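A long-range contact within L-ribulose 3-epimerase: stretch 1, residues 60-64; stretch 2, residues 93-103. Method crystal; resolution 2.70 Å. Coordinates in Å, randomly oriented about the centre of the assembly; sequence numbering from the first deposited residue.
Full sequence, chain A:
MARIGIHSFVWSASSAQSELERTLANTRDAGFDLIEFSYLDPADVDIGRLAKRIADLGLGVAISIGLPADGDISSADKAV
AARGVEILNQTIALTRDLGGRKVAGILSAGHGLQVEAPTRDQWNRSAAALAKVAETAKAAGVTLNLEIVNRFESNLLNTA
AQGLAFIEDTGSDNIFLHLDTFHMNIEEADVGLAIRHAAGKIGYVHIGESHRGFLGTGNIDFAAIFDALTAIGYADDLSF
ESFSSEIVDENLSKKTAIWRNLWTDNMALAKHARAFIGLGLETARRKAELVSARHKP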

# COMPACT_ATOMS: atom_id res chain seq x y z
N GLY A 60 4.10 -27.47 20.00
CA GLY A 60 3.54 -28.40 19.02
C GLY A 60 4.59 -28.63 17.94
O GLY A 60 5.69 -28.06 17.99
N VAL A 61 4.27 -29.46 16.96
CA VAL A 61 5.23 -29.81 15.93
C VAL A 61 4.55 -30.07 14.58
O VAL A 61 3.48 -30.67 14.52
N ALA A 62 5.16 -29.58 13.52
CA ALA A 62 4.73 -29.92 12.17
C ALA A 62 5.96 -30.41 11.41
O ALA A 62 7.08 -30.03 11.72
N ILE A 63 5.75 -31.28 10.43
CA ILE A 63 6.83 -31.67 9.55
C ILE A 63 6.53 -31.24 8.11
O ILE A 63 5.45 -31.50 7.56
N SER A 64 7.51 -30.58 7.50
CA SER A 64 7.43 -30.18 6.10
C SER A 64 8.61 -30.78 5.38
O SER A 64 9.71 -30.81 5.91
N ALA A 93 4.47 -41.27 9.53
CA ALA A 93 4.84 -42.00 10.74
C ALA A 93 5.78 -41.19 11.64
O ALA A 93 5.68 -41.23 12.87
N LEU A 94 6.69 -40.43 11.02
CA LEU A 94 7.51 -39.50 11.80
C LEU A 94 6.66 -38.46 12.55
O LEU A 94 6.81 -38.28 13.75
N THR A 95 5.76 -37.78 11.82
CA THR A 95 4.89 -36.75 12.40
C THR A 95 4.07 -37.33 13.55
O THR A 95 4.09 -36.82 14.68
N ARG A 96 3.36 -38.43 13.24
CA ARG A 96 2.56 -39.17 14.21
C ARG A 96 3.33 -39.49 15.49
O ARG A 96 2.86 -39.19 16.58
N ASP A 97 4.52 -40.07 15.34
CA ASP A 97 5.31 -40.49 16.51
C ASP A 97 5.86 -39.32 17.29
O ASP A 97 6.18 -39.44 18.47
N LEU A 98 5.96 -38.17 16.63
CA LEU A 98 6.48 -36.98 17.29
C LEU A 98 5.36 -36.22 18.02
O LEU A 98 5.62 -35.34 18.84
N GLY A 99 4.12 -36.60 17.73
CA GLY A 99 2.97 -35.98 18.36
C GLY A 99 2.60 -34.71 17.62
O GLY A 99 2.45 -33.65 18.23
N GLY A 100 2.48 -34.83 16.30
CA GLY A 100 2.13 -33.71 15.44
C GLY A 100 0.90 -34.06 14.63
O GLY A 100 0.57 -35.24 14.45
N ARG A 101 0.24 -33.03 14.12
CA ARG A 101 -1.03 -33.19 13.40
C ARG A 101 -0.92 -32.86 11.90
O ARG A 101 -1.79 -33.26 11.11
N LYS A 102 0.14 -32.17 11.52
CA LYS A 102 0.33 -31.72 10.13
C LYS A 102 1.61 -32.22 9.44
O LYS A 102 2.71 -32.08 9.97
N VAL A 103 1.44 -32.79 8.24
CA VAL A 103 2.54 -32.97 7.29
C VAL A 103 2.36 -31.94 6.18
O VAL A 103 1.36 -31.98 5.44

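The apolar centre of the contact is built around I63, whose side chain lies on the face of the sheet shared with V103, where it packs against the helix; that helix runs nearly antiparallel to the strand, the two axes approaching to 8.5 Å. With both chi1 and chi2 in m, I63 places CD1 3.9 Å from CD2 of L98 and CG2 4.3 Å from CD2 of L94, so that two leucines one helical turn apart both pack against the same residue. L98 points toward the strand, although its chi1 of -136° lies between wells; L94 (chi1 t, chi2 p) leaves its backbone sideways and reaches I63 only through its end. Within this packing, T95 (chi1 m) brings OG1 to 3.3 Å from CG1 of I63, a packing contact with an aliphatic carbon; the hydroxyl is hydrogen-bonded to a residue just outside the stretches.

V61, in the p rotamer, extends this apolar layer toward the end of the helix. Its CG2 lies 4.2 Å from CD2 of L98, while its CG1 packs on the backbone, 3.6 Å from O of G99 and 3.8 Å from O of L98. The turn that follows is tight: G99 adopts positive phi in a Schellman motif, and at G100 a CB would point toward the strand and come within 2.7 Å of O of V61. The absence of a side chain there lets CA of G100 approach that same oxygen to 3.5 Å.

Beyond the turn the chain joins the strand in parallel. N of I63 donates a nearly straight hydrogen bond to O of K102 (3.2 Å), and V103, chi1 t, shares the I63 face of the sheet. A62 and K102 occupy the other face, their CB atoms 4.3 Å apart; the K102 side chain then leads away, and its NZ is bonded elsewhere in the structure.

At the exposed edge, R96 and D97 take no part in the interface; they pair with each other in a salt bridge, NE of R96 lying 2.8 Å from OD2 of D97.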

# COMPACT_ATOMS: atom_id res chain seq x y z
CB VAL A 61 6.16 -30.99 16.38
CG1 VAL A 61 5.36 -32.26 16.69
CG2 VAL A 61 7.27 -31.27 15.37
CB ALA A 62 4.12 -28.72 11.49
CB ILE A 63 7.13 -33.18 9.62
CG1 ILE A 63 7.24 -33.68 11.07
CG2 ILE A 63 8.40 -33.52 8.83
CD1 ILE A 63 8.48 -33.24 11.83
CB SER A 64 7.49 -28.67 5.98
OG SER A 64 8.77 -28.18 6.36
CB ALA A 93 5.44 -43.35 10.40
CB LEU A 94 8.57 -38.83 10.92
CG LEU A 94 9.50 -37.83 11.62
CD1 LEU A 94 10.50 -38.54 12.52
CD2 LEU A 94 10.23 -36.97 10.61
CB THR A 95 3.93 -36.15 11.33
OG1 THR A 95 4.69 -35.64 10.23
CG2 THR A 95 3.06 -35.04 11.91
CB ARG A 96 2.01 -40.45 13.56
CG ARG A 96 1.14 -41.30 14.46
CD ARG A 96 1.19 -42.76 14.03
NE ARG A 96 2.56 -43.28 14.15
CZ ARG A 96 3.10 -44.18 13.34
NH1 ARG A 96 2.41 -44.70 12.32
NH2 ARG A 96 4.36 -44.56 13.54
CB ASP A 97 6.42 -41.46 16.10
CG ASP A 97 5.90 -42.83 15.71
OD1 ASP A 97 6.69 -43.64 15.17
OD2 ASP A 97 4.70 -43.11 15.92
CB LEU A 98 7.20 -36.11 16.26
CG LEU A 98 8.55 -35.47 16.59
CD1 LEU A 98 9.49 -36.41 17.33
CD2 LEU A 98 9.19 -34.99 15.29
CB ARG A 101 -2.13 -32.37 14.09
CG ARG A 101 -1.61 -31.19 14.91
CD ARG A 101 -2.50 -30.83 16.10
NE ARG A 101 -3.56 -29.83 15.85
CZ ARG A 101 -3.59 -28.91 14.88
NH1 ARG A 101 -2.60 -28.78 14.01
NH2 ARG A 101 -4.63 -28.08 14.80
CB LYS A 102 0.32 -30.18 10.05
CG LYS A 102 -0.84 -29.49 10.73
CD LYS A 102 -0.76 -27.99 10.55
CE LYS A 102 -1.98 -27.29 11.14
NZ LYS A 102 -3.24 -27.61 10.42
CB VAL A 103 2.59 -34.40 6.68
CG1 VAL A 103 3.64 -34.48 5.58
CG2 VAL A 103 2.90 -35.44 7.75